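Local coordinates for hypothetical protein (Leishmania major, PDB 3LJN) that is of unknown function but, as an ankyrin-repeat protein, probably serves as a scaffold for binding other proteins, at residues I158-G163 against T195-S200; T281-D286 against Q307-K312; A56-C61 against V78-H83. All coordinates share one frame; numbering follows the deposited sequence.

Contact 1. Residues I158-G163 against T195-S200; sequences ILVQLG and TVPSKS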
ATOM      1  N   ILE A 158       4.058  13.346   3.164  1.00 53.75           N
ATOM      2  CA  ILE A 158       2.904  14.040   3.718  1.00 55.15           C
ATOM      3  C   ILE A 158       1.687  13.122   3.874  1.00 52.92           C
ATOM      4  O   ILE A 158       0.991  13.185   4.890  1.00 53.51           O
ATOM      5  CB  ILE A 158       2.518  15.275   2.869  1.00 57.99           C
ATOM      6  CG1 ILE A 158       3.281  16.516   3.353  1.00 61.78           C
ATOM      7  CG2 ILE A 158       1.027  15.547   2.974  1.00 58.63           C
ATOM      8  CD1 ILE A 158       4.788  16.400   3.256  1.00 62.09           C
ATOM      9  N   LEU A 159       1.422  12.269   2.889  1.00 50.82           N
ATOM     10  CA  LEU A 159       0.250  11.408   2.985  1.00 49.31           C
ATOM     11  C   LEU A 159       0.379  10.509   4.193  1.00 48.16           C
ATOM     12  O   LEU A 159      -0.599  10.286   4.891  1.00 48.42           O
ATOM     13  CB  LEU A 159       0.040  10.562   1.730  1.00 47.65           C
ATOM     14  CG  LEU A 159      -0.625  11.223   0.525  1.00 48.99           C
ATOM     15  CD1 LEU A 159      -0.644  10.266  -0.653  1.00 47.54           C
ATOM     16  CD2 LEU A 159      -2.028  11.687   0.835  1.00 50.45           C
ATOM     17  N   VAL A 160       1.587  10.015   4.455  1.00 47.39           N
ATOM     18  CA  VAL A 160       1.792   9.007   5.495  1.00 46.57           C
ATOM     19  C   VAL A 160       1.752   9.633   6.893  1.00 48.47           C
ATOM     20  O   VAL A 160       1.255   9.007   7.829  1.00 48.51           O
ATOM     21  CB  VAL A 160       3.088   8.193   5.259  1.00 45.58           C
ATOM     22  CG1 VAL A 160       3.280   7.160   6.348  1.00 45.35           C
ATOM     23  CG2 VAL A 160       3.030   7.504   3.928  1.00 44.11           C
ATOM     24  N   GLN A 161       2.255  10.864   7.021  1.00 50.50           N
ATOM     25  CA  GLN A 161       2.101  11.673   8.256  1.00 53.05           C
ATOM     26  C   GLN A 161       0.648  11.996   8.570  1.00 54.02           C
ATOM     27  O   GLN A 161       0.266  12.047   9.735  1.00 55.52           O
ATOM     28  CB  GLN A 161       2.867  12.995   8.159  1.00 55.67           C
ATOM     29  CG  GLN A 161       4.351  12.865   8.476  1.00 56.21           C
ATOM     30  CD  GLN A 161       5.194  14.012   7.934  1.00 58.68           C
ATOM     31  OE1 GLN A 161       4.788  14.719   7.016  1.00 59.38           O
ATOM     32  NE2 GLN A 161       6.382  14.185   8.495  1.00 60.45           N
ATOM     33  N   LEU A 162      -0.150  12.219   7.527  1.00 53.58           N
ATOM     34  CA  LEU A 162      -1.554  12.598   7.683  1.00 55.00           C
ATOM     35  C   LEU A 162      -2.435  11.446   8.163  1.00 53.81           C
ATOM     36  O   LEU A 162      -3.497  11.667   8.745  1.00 55.58           O
ATOM     37  CB  LEU A 162      -2.104  13.170   6.365  1.00 55.38           C
ATOM     38  CG  LEU A 162      -1.649  14.591   5.990  1.00 58.14           C
ATOM     39  CD1 LEU A 162      -2.159  15.000   4.613  1.00 58.67           C
ATOM     40  CD2 LEU A 162      -2.080  15.611   7.036  1.00 61.72           C
ATOM     41  N   GLY A 163      -1.996  10.218   7.926  1.00 51.33           N
ATOM     42  CA  GLY A 163      -2.791   9.045   8.275  1.00 50.62           C
ATOM     43  C   GLY A 163      -3.106   8.089   7.133  1.00 48.65           C
ATOM     44  O   GLY A 163      -3.887   7.158   7.325  1.00 48.63           O
ATOM     45  N   THR A 195       8.767   7.116   7.798  1.00 63.93           N
ATOM     46  CA  THR A 195       7.838   8.227   8.024  1.00 64.10           C
ATOM     47  C   THR A 195       6.632   7.826   8.852  1.00 62.94           C
ATOM     48  O   THR A 195       6.062   8.658   9.543  1.00 63.35           O
ATOM     49  CB  THR A 195       7.302   8.784   6.682  1.00 63.97           C
ATOM     50  OG1 THR A 195       8.397   9.026   5.790  1.00 65.12           O
ATOM     51  CG2 THR A 195       6.533  10.084   6.888  1.00 64.56           C
ATOM     52  N   VAL A 196       6.233   6.559   8.758  1.00 61.61           N
ATOM     53  CA  VAL A 196       5.006   6.051   9.404  1.00 60.59           C
ATOM     54  C   VAL A 196       5.024   6.332  10.909  1.00 61.35           C
ATOM     55  O   VAL A 196       5.919   5.869  11.614  1.00 61.99           O
ATOM     56  CB  VAL A 196       4.797   4.520   9.134  1.00 59.34           C
ATOM     57  CG1 VAL A 196       5.889   3.694   9.789  1.00 59.72           C
ATOM     58  CG2 VAL A 196       3.438   4.060   9.604  1.00 58.52           C
ATOM     59  N   PRO A 197       4.035   7.097  11.405  1.00 61.45           N
ATOM     60  CA  PRO A 197       4.087   7.528  12.805  1.00 62.45           C
ATOM     61  C   PRO A 197       4.103   6.347  13.773  1.00 62.30           C
ATOM     62  O   PRO A 197       4.996   6.258  14.600  1.00 63.43           O
ATOM     63  CB  PRO A 197       2.814   8.370  12.975  1.00 62.32           C
ATOM     64  CG  PRO A 197       1.889   7.906  11.909  1.00 61.05           C
ATOM     65  CD  PRO A 197       2.741   7.413  10.771  1.00 60.69           C
ATOM     66  N   SER A 198       3.146   5.436  13.644  1.00 61.13           N
ATOM     67  CA  SER A 198       3.034   4.333  14.578  1.00 61.15           C
ATOM     68  C   SER A 198       4.131   3.317  14.341  1.00 61.09           C
ATOM     69  O   SER A 198       5.119   3.312  15.062  1.00 62.29           O
ATOM     70  CB  SER A 198       1.665   3.665  14.468  1.00 60.15           C
ATOM     71  N   LYS A 199       3.967   2.481  13.320  1.00 59.87           N
ATOM     72  CA  LYS A 199       4.767   1.263  13.150  1.00 59.64           C
ATOM     73  C   LYS A 199       4.051   0.091  13.800  1.00 59.28           C
ATOM     74  O   LYS A 199       4.484  -1.049  13.697  1.00 59.01           O
ATOM     75  CB  LYS A 199       6.169   1.403  13.737  1.00 61.02           C
ATOM     76  N   SER A 200       2.966   0.396  14.499  1.00 59.46           N
ATOM     77  CA  SER A 200       2.000  -0.586  14.955  1.00 59.18           C
ATOM     78  C   SER A 200       0.635  -0.239  14.344  1.00 58.41           C
ATOM     79  O   SER A 200      -0.393  -0.753  14.763  1.00 58.45           O
ATOM     80  CB  SER A 200       1.971  -0.570  16.489  1.00 60.60           C
ATOM     81  OG  SER A 200       0.854  -1.254  17.022  1.00 60.66           O
TER

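Contact 2. Residues T281-D286 against Q307-K312; sequences TTVLPD and QLLQEK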
ATOM      1  N   THR A 281      13.973 -36.813   8.950  1.00 48.97           N
ATOM      2  CA  THR A 281      15.236 -37.054   9.633  1.00 50.05           C
ATOM      3  C   THR A 281      16.480 -36.466   8.957  1.00 48.90           C
ATOM      4  O   THR A 281      17.340 -35.913   9.635  1.00 48.96           O
ATOM      5  CB  THR A 281      15.433 -38.563   9.857  1.00 53.05           C
ATOM      6  OG1 THR A 281      16.752 -38.802  10.364  1.00 54.45           O
ATOM      7  CG2 THR A 281      15.214 -39.351   8.560  1.00 53.65           C
ATOM      8  N   THR A 282      16.590 -36.603   7.638  1.00 48.30           N
ATOM      9  CA  THR A 282      17.712 -36.018   6.907  1.00 47.45           C
ATOM     10  C   THR A 282      17.206 -34.956   5.951  1.00 45.09           C
ATOM     11  O   THR A 282      16.149 -35.109   5.354  1.00 44.72           O
ATOM     12  CB  THR A 282      18.499 -37.078   6.083  1.00 49.42           C
ATOM     13  OG1 THR A 282      18.752 -38.241   6.881  1.00 52.16           O
ATOM     14  CG2 THR A 282      19.827 -36.491   5.586  1.00 49.22           C
ATOM     15  N   VAL A 283      17.976 -33.885   5.800  1.00 43.88           N
ATOM     16  CA  VAL A 283      17.683 -32.874   4.788  1.00 42.07           C
ATOM     17  C   VAL A 283      18.175 -33.364   3.418  1.00 42.69           C
ATOM     18  O   VAL A 283      19.290 -33.857   3.296  1.00 44.08           O
ATOM     19  CB  VAL A 283      18.330 -31.524   5.136  1.00 41.01           C
ATOM     20  CG1 VAL A 283      17.993 -30.480   4.082  1.00 39.49           C
ATOM     21  CG2 VAL A 283      17.849 -31.061   6.484  1.00 40.90           C
ATOM     22  N   LEU A 284      17.325 -33.234   2.399  1.00 42.07           N
ATOM     23  CA  LEU A 284      17.628 -33.716   1.049  1.00 43.04           C
ATOM     24  C   LEU A 284      17.700 -32.527   0.084  1.00 41.73           C
ATOM     25  O   LEU A 284      16.675 -31.993  -0.321  1.00 40.86           O
ATOM     26  CB  LEU A 284      16.558 -34.719   0.621  1.00 44.26           C
ATOM     27  CG  LEU A 284      16.540 -35.968   1.511  1.00 46.08           C
ATOM     28  CD1 LEU A 284      15.169 -36.616   1.555  1.00 46.94           C
ATOM     29  CD2 LEU A 284      17.603 -36.972   1.069  1.00 48.43           C
ATOM     30  N   PRO A 285      18.917 -32.097  -0.277  1.00 41.96           N
ATOM     31  CA  PRO A 285      19.057 -30.882  -1.091  1.00 40.98           C
ATOM     32  C   PRO A 285      18.406 -30.949  -2.482  1.00 41.43           C
ATOM     33  O   PRO A 285      18.075 -29.906  -3.047  1.00 40.58           O
ATOM     34  CB  PRO A 285      20.575 -30.715  -1.226  1.00 41.98           C
ATOM     35  CG  PRO A 285      21.196 -31.660  -0.240  1.00 43.24           C
ATOM     36  CD  PRO A 285      20.216 -32.752  -0.029  1.00 43.66           C
ATOM     37  N   ASP A 286      18.228 -32.154  -3.026  1.00 43.14           N
ATOM     38  CA  ASP A 286      17.524 -32.342  -4.304  1.00 44.13           C
ATOM     39  C   ASP A 286      16.060 -31.943  -4.206  1.00 43.19           C
ATOM     40  O   ASP A 286      15.457 -31.578  -5.192  1.00 43.66           O
ATOM     41  CB  ASP A 286      17.567 -33.805  -4.760  1.00 46.67           C
ATOM     42  CG  ASP A 286      18.946 -34.432  -4.631  1.00 48.21           C
ATOM     43  OD1 ASP A 286      19.963 -33.749  -4.947  1.00 48.09           O
ATOM     44  OD2 ASP A 286      18.996 -35.615  -4.205  1.00 49.88           O
ATOM     45  N   GLN A 307      22.586 -26.819   6.179  1.00 42.15           N
ATOM     46  CA  GLN A 307      23.265 -27.282   7.376  1.00 44.08           C
ATOM     47  C   GLN A 307      22.511 -26.760   8.644  1.00 44.04           C
ATOM     48  O   GLN A 307      22.312 -27.497   9.605  1.00 45.04           O
ATOM     49  CB  GLN A 307      24.741 -26.863   7.326  1.00 46.05           C
ATOM     50  CG  GLN A 307      25.633 -27.702   8.222  1.00 48.68           C
ATOM     51  CD  GLN A 307      27.133 -27.684   7.843  1.00 51.10           C
ATOM     52  OE1 GLN A 307      27.500 -27.528   6.666  1.00 50.77           O
ATOM     53  NE2 GLN A 307      28.002 -27.882   8.854  1.00 53.98           N
ATOM     54  N   LEU A 308      22.062 -25.501   8.609  1.00 43.20           N
ATOM     55  CA  LEU A 308      21.262 -24.910   9.687  1.00 43.42           C
ATOM     56  C   LEU A 308      19.943 -25.618   9.876  1.00 42.41           C
ATOM     57  O   LEU A 308      19.516 -25.862  11.004  1.00 43.43           O
ATOM     58  CB  LEU A 308      20.939 -23.443   9.399  1.00 42.92           C
ATOM     59  CG  LEU A 308      22.073 -22.427   9.489  1.00 44.52           C
ATOM     60  CD1 LEU A 308      21.480 -21.032   9.397  1.00 44.40           C
ATOM     61  CD2 LEU A 308      22.901 -22.605  10.754  1.00 47.06           C
ATOM     62  N   LEU A 309      19.279 -25.905   8.764  1.00 40.75           N
ATOM     63  CA  LEU A 309      18.038 -26.660   8.797  1.00 40.13           C
ATOM     64  C   LEU A 309      18.240 -28.064   9.361  1.00 41.27           C
ATOM     65  O   LEU A 309      17.338 -28.600   9.994  1.00 41.69           O
ATOM     66  CB  LEU A 309      17.423 -26.738   7.404  1.00 38.67           C
ATOM     67  CG  LEU A 309      16.076 -27.468   7.298  1.00 38.39           C
ATOM     68  CD1 LEU A 309      14.984 -26.868   8.180  1.00 38.70           C
ATOM     69  CD2 LEU A 309      15.635 -27.474   5.850  1.00 37.44           C
ATOM     70  N   GLN A 310      19.415 -28.649   9.144  1.00 42.17           N
ATOM     71  CA  GLN A 310      19.729 -29.958   9.719  1.00 43.83           C
ATOM     72  C   GLN A 310      19.889 -29.865  11.232  1.00 45.60           C
ATOM     73  O   GLN A 310      19.301 -30.660  11.965  1.00 46.60           O
ATOM     74  CB  GLN A 310      21.005 -30.535   9.099  1.00 44.89           C
ATOM     75  CG  GLN A 310      21.245 -31.990   9.405  1.00 46.81           C
ATOM     76  CD  GLN A 310      20.141 -32.867   8.867  1.00 46.16           C
ATOM     77  OE1 GLN A 310      20.176 -33.306   7.716  1.00 45.83           O
ATOM     78  NE2 GLN A 310      19.147 -33.129   9.697  1.00 46.36           N
ATOM     79  N   GLU A 311      20.689 -28.897  11.686  1.00 46.35           N
ATOM     80  CA  GLU A 311      20.839 -28.580  13.118  1.00 48.37           C
ATOM     81  C   GLU A 311      19.487 -28.431  13.818  1.00 48.09           C
ATOM     82  O   GLU A 311      19.248 -29.077  14.833  1.00 49.86           O
ATOM     83  CB  GLU A 311      21.675 -27.302  13.327  1.00 49.15           C
ATOM     84  CG  GLU A 311      23.180 -27.477  13.021  1.00 50.69           C
ATOM     85  CD  GLU A 311      24.022 -26.177  13.130  1.00 51.79           C
ATOM     86  OE1 GLU A 311      23.461 -25.056  12.998  1.00 50.67           O
ATOM     87  OE2 GLU A 311      25.260 -26.287  13.329  1.00 54.17           O
ATOM     88  N   LYS A 312      18.597 -27.606  13.275  1.00 46.25           N
ATOM     89  CA  LYS A 312      17.308 -27.386  13.924  1.00 46.42           C
ATOM     90  C   LYS A 312      16.410 -28.604  13.879  1.00 46.35           C
ATOM     91  O   LYS A 312      15.656 -28.844  14.809  1.00 47.70           O
ATOM     92  CB  LYS A 312      16.561 -26.203  13.312  1.00 44.94           C
ATOM     93  CG  LYS A 312      15.446 -25.642  14.208  1.00 46.02           C
ATOM     94  CD  LYS A 312      16.015 -24.948  15.463  1.00 48.40           C
ATOM     95  CE  LYS A 312      14.981 -24.900  16.600  1.00 50.32           C
ATOM     96  NZ  LYS A 312      15.580 -24.534  17.928  1.00 53.27           N
TER

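Contact 3. Residues A56-C61 against V78-H83; sequences ALHLAC and VHSLWH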
ATOM      1  N   ALA A  56     -18.283  20.414  -7.417  1.00 35.60           N
ATOM      2  CA  ALA A  56     -17.457  21.569  -7.128  1.00 35.55           C
ATOM      3  C   ALA A  56     -16.137  21.151  -6.539  1.00 35.62           C
ATOM      4  O   ALA A  56     -15.109  21.686  -6.904  1.00 35.83           O
ATOM      5  CB  ALA A  56     -18.179  22.488  -6.162  1.00 35.72           C
ATOM      6  N   LEU A  57     -16.161  20.199  -5.624  1.00 35.79           N
ATOM      7  CA  LEU A  57     -14.944  19.824  -4.931  1.00 36.22           C
ATOM      8  C   LEU A  57     -13.933  19.154  -5.875  1.00 36.40           C
ATOM      9  O   LEU A  57     -12.745  19.459  -5.840  1.00 36.84           O
ATOM     10  CB  LEU A  57     -15.266  18.909  -3.753  1.00 36.79           C
ATOM     11  CG  LEU A  57     -14.104  18.678  -2.796  1.00 37.64           C
ATOM     12  CD1 LEU A  57     -13.386  20.008  -2.521  1.00 37.73           C
ATOM     13  CD2 LEU A  57     -14.582  18.036  -1.510  1.00 38.57           C
ATOM     14  N   HIS A  58     -14.401  18.240  -6.717  1.00 36.33           N
ATOM     15  CA  HIS A  58     -13.547  17.665  -7.736  1.00 36.70           C
ATOM     16  C   HIS A  58     -12.791  18.785  -8.451  1.00 36.76           C
ATOM     17  O   HIS A  58     -11.577  18.708  -8.629  1.00 37.43           O
ATOM     18  CB  HIS A  58     -14.369  16.896  -8.776  1.00 36.73           C
ATOM     19  CG  HIS A  58     -14.882  15.567  -8.315  1.00 37.24           C
ATOM     20  ND1 HIS A  58     -16.199  15.361  -7.976  1.00 37.22           N
ATOM     21  CD2 HIS A  58     -14.276  14.362  -8.210  1.00 38.13           C
ATOM     22  CE1 HIS A  58     -16.375  14.094  -7.642  1.00 38.12           C
ATOM     23  NE2 HIS A  58     -15.223  13.464  -7.778  1.00 38.68           N
ATOM     24  N   LEU A  59     -13.533  19.821  -8.848  1.00 36.39           N
ATOM     25  CA  LEU A  59     -12.990  20.942  -9.637  1.00 36.83           C
ATOM     26  C   LEU A  59     -12.037  21.835  -8.852  1.00 37.31           C
ATOM     27  O   LEU A  59     -11.044  22.318  -9.390  1.00 38.20           O
ATOM     28  CB  LEU A  59     -14.128  21.791 -10.219  1.00 36.69           C
ATOM     29  CG  LEU A  59     -14.649  21.371 -11.602  1.00 37.02           C
ATOM     30  CD1 LEU A  59     -16.148  21.588 -11.738  1.00 36.81           C
ATOM     31  CD2 LEU A  59     -13.897  22.120 -12.706  1.00 38.09           C
ATOM     32  N   ALA A  60     -12.350  22.064  -7.586  1.00 37.01           N
ATOM     33  CA  ALA A  60     -11.459  22.786  -6.707  1.00 37.72           C
ATOM     34  C   ALA A  60     -10.127  22.045  -6.621  1.00 38.51           C
ATOM     35  O   ALA A  60      -9.065  22.651  -6.752  1.00 39.58           O
ATOM     36  CB  ALA A  60     -12.074  22.916  -5.336  1.00 37.50           C
ATOM     37  N   CYS A  61     -10.181  20.731  -6.435  1.00 38.30           N
ATOM     38  CA  CYS A  61      -8.966  19.939  -6.299  1.00 39.33           C
ATOM     39  C   CYS A  61      -8.142  19.855  -7.572  1.00 40.02           C
ATOM     40  O   CYS A  61      -6.926  19.771  -7.522  1.00 41.31           O
ATOM     41  CB  CYS A  61      -9.313  18.543  -5.834  1.00 39.26           C
ATOM     42  SG  CYS A  61     -10.153  18.569  -4.258  1.00 39.07           S
ATOM     43  N   VAL A  78     -18.424  14.114  -0.910  1.00 41.72           N
ATOM     44  CA  VAL A  78     -18.696  13.773  -2.310  1.00 40.98           C
ATOM     45  C   VAL A  78     -18.899  12.271  -2.457  1.00 42.51           C
ATOM     46  O   VAL A  78     -18.001  11.511  -2.143  1.00 43.43           O
ATOM     47  CB  VAL A  78     -17.529  14.203  -3.221  1.00 39.75           C
ATOM     48  CG1 VAL A  78     -17.528  13.407  -4.524  1.00 39.74           C
ATOM     49  CG2 VAL A  78     -17.583  15.712  -3.501  1.00 38.40           C
ATOM     50  N   HIS A  79     -20.074  11.861  -2.939  1.00 43.07           N
ATOM     51  CA  HIS A  79     -20.406  10.436  -3.169  1.00 44.88           C
ATOM     52  C   HIS A  79     -20.504  10.061  -4.640  1.00 44.50           C
ATOM     53  O   HIS A  79     -21.272   9.185  -5.013  1.00 45.96           O
ATOM     54  CB  HIS A  79     -21.747  10.092  -2.507  1.00 46.62           C
ATOM     55  CG  HIS A  79     -21.677  10.017  -1.018  1.00 48.00           C
ATOM     56  ND1 HIS A  79     -20.949   9.045  -0.361  1.00 49.72           N
ATOM     57  CD2 HIS A  79     -22.235  10.795  -0.059  1.00 48.22           C
ATOM     58  CE1 HIS A  79     -21.059   9.235   0.944  1.00 50.97           C
ATOM     59  NE2 HIS A  79     -21.834  10.288   1.154  1.00 50.07           N
ATOM     60  N   SER A  80     -19.745  10.732  -5.483  1.00 42.84           N
ATOM     61  CA  SER A  80     -19.742  10.410  -6.891  1.00 42.72           C
ATOM     62  C   SER A  80     -18.316  10.394  -7.364  1.00 42.13           C
ATOM     63  O   SER A  80     -17.428  10.934  -6.713  1.00 41.47           O
ATOM     64  CB  SER A  80     -20.554  11.430  -7.685  1.00 41.67           C
ATOM     65  OG  SER A  80     -19.953  12.709  -7.634  1.00 40.06           O
ATOM     66  N   LEU A  81     -18.115   9.775  -8.515  1.00 42.64           N
ATOM     67  CA  LEU A  81     -16.799   9.582  -9.081  1.00 42.60           C
ATOM     68  C   LEU A  81     -16.749  10.320 -10.406  1.00 41.72           C
ATOM     69  O   LEU A  81     -17.745  10.380 -11.118  1.00 41.89           O
ATOM     70  CB  LEU A  81     -16.551   8.088  -9.283  1.00 44.57           C
ATOM     71  CG  LEU A  81     -16.480   7.287  -7.981  1.00 45.98           C
ATOM     72  CD1 LEU A  81     -17.113   5.916  -8.143  1.00 48.27           C
ATOM     73  CD2 LEU A  81     -15.045   7.185  -7.482  1.00 46.24           C
ATOM     74  N   TRP A  82     -15.599  10.896 -10.727  1.00 41.10           N
ATOM     75  CA  TRP A  82     -15.425  11.586 -11.987  1.00 40.70           C
ATOM     76  C   TRP A  82     -14.277  10.926 -12.722  1.00 41.74           C
ATOM     77  O   TRP A  82     -13.142  10.934 -12.253  1.00 41.87           O
ATOM     78  CB  TRP A  82     -15.158  13.069 -11.749  1.00 39.38           C
ATOM     79  CG  TRP A  82     -15.017  13.858 -12.995  1.00 39.33           C
ATOM     80  CD1 TRP A  82     -15.650  13.635 -14.181  1.00 40.04           C
ATOM     81  CD2 TRP A  82     -14.202  15.014 -13.189  1.00 38.93           C
ATOM     82  NE1 TRP A  82     -15.261  14.566 -15.113  1.00 40.16           N
ATOM     83  CE2 TRP A  82     -14.379  15.434 -14.524  1.00 39.50           C
ATOM     84  CE3 TRP A  82     -13.330  15.735 -12.366  1.00 38.46           C
ATOM     85  CZ2 TRP A  82     -13.722  16.545 -15.057  1.00 39.69           C
ATOM     86  CZ3 TRP A  82     -12.684  16.854 -12.894  1.00 38.59           C
ATOM     87  CH2 TRP A  82     -12.878  17.240 -14.229  1.00 39.24           C
ATOM     88  N   HIS A  83     -14.581  10.346 -13.877  1.00 42.78           N
ATOM     89  CA  HIS A  83     -13.651   9.461 -14.551  1.00 44.26           C
ATOM     90  C   HIS A  83     -13.081   8.508 -13.497  1.00 45.02           C
ATOM     91  O   HIS A  83     -11.886   8.281 -13.439  1.00 45.71           O
ATOM     92  CB  HIS A  83     -12.534  10.259 -15.244  1.00 44.18           C
ATOM     93  CG  HIS A  83     -13.021  11.241 -16.274  1.00 43.84           C
ATOM     94  ND1 HIS A  83     -13.956  10.916 -17.235  1.00 44.66           N
ATOM     95  CD2 HIS A  83     -12.669  12.530 -16.513  1.00 43.17           C
ATOM     96  CE1 HIS A  83     -14.174  11.966 -18.009  1.00 44.49           C
ATOM     97  NE2 HIS A  83     -13.406  12.958 -17.592  1.00 43.61           N
TER

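Contact 1. Residues I158-G163 against T195-S200
Val160, in the last turn of helix 153-162, lies closest to Val196, the first residue to leave helical geometry after helix 186-195, with 5.9 Å between Val160 CA and Val196 CA. The last turn of helix 153-162 thus lies beside the point where the chain leaves helix 186-195. The branch of Val160 that does most of the touching is CG1, anti to its own backbone N (chi1 180°), and it comes up against main chain more than side chain: Val160 CG1 sits 3.7 Å from Val196 CA. The Val196 side chain sets off away from the helix, yet its CB still lies 4.1 Å from Val160 CG1. Pro197 comes next, its ring atom CD 3.7 Å from the carbonyl oxygen Val160 O. Toward the exposed margin Gln161 and Thr195 meet at about a right angle, Gln161 CG against the methyl Thr195 CG2 at 3.9 Å. Thr195 CG2 is anti to its backbone N (chi1 -49° for OG1), and Thr195 OG1 hydrogen-bonds Leu191 O in its own helix. No hydrogen bond joins the two segments, and apolar contact carries the join. The Val160 side chain also touches Leu142 of helix 141-147 and Pro166. The last turn of one helix packed against the chain leaving another in this way is characteristic of the stacked helical hairpins of an ankyrin-repeat solenoid.

Contact 2. Residues T281-D286 against Q307-K312
Gln310 OE1 accepts the backbone N-H of Val283 at 3.0 Å from Val283 N, in a nearly straight bond with an N-H...O angle of 170°. Val283 N lies tilted 24° from the plane of the Gln310 side-chain carbonyl. The other end of the same amide turns to the loop as well, where Gln310 NE2 makes a weak hydrogen bond, 3.3 Å long, to Thr281 O. One side-chain amide therefore spans two peptide groups of the loop, which would tend to fix the turn of the amide, though the second bond is weak. A bend at chi2 (62°) swings Gln310 CD away from an extended course. Val283 packs against the amide, its CG2 3.8 Å from Gln310 CD, with the two side chains antiparallel. The same methyl, Val283 CG2, also reaches Leu309 CG at 4.1 Å, while Leu306 of the same helix touches Val283 too. Just before the segment in sequence, Asn279 OD1 accepts a hydrogen bond from Thr282 N, and Leu308 on the helix packs on Leu264 of helix 257-266. The arrangement is that of a glutamine side chain bridging a helix to loop backbone, at what is probably the C-terminal end of the ankyrin array.

Contact 3. Residues A56-C61 against V78-H83
His58 lays one face of its imidazole under Trp82 CB, a CH-pi contact with Trp82 CB 4.1 Å from the ring centroid and only 19° off the ring normal. His58 CB lies 3.9 Å from Trp82 CE3. The ring is set there by a first torsion that puts His58 CG anti to the carbonyl carbon (chi1 -75°). At the imidazole edge, in the plane of the ring, the carbonyl oxygen Ser80 O stands 3.5 Å from His58 CE1. Val78 comes in obliquely with its CG1 near the same CE1, and its other methyl, Val78 CG2, packs on Leu57 CB at 4.0 Å. Both ring nitrogens are engaged just outside the segments: His58 ND1 pairs with Thr55 N, and His58 NE2 makes a weak hydrogen bond to Gln85 O. Ser80 OG bonds in turn to Gly53 O, and Pro87 packs on His58, Leu57 and Val78. Thr55 and His58 with Ala56 and Leu57 between them form the TALH version of the ankyrin TPLH motif. With ND1 accepting from an N-H and NE2 facing a carbonyl, the imidazole is probably neutral with its proton on NE2, a buried link between the start of helix 56-63 and the loop before helix 87-93.

How the contacts relate
Along the chain the order is contact 3, then contact 1, then contact 2, each closing before the next opens. Contact 3 joins helix 56-63 to the loop before helix 87-93, and contact 1 joins helix 153-162 to the chain after helix 186-195; their centres lie about 26 Å apart. Contact 2, on helix 300-317, is about 42 Å from contact 1 and about 59 Å from contact 3, centre to centre, and lies across the chain's centre from contact 3. None touches another, which is consistent with an elongated ankyrin solenoid, in which neighbouring elements pack locally.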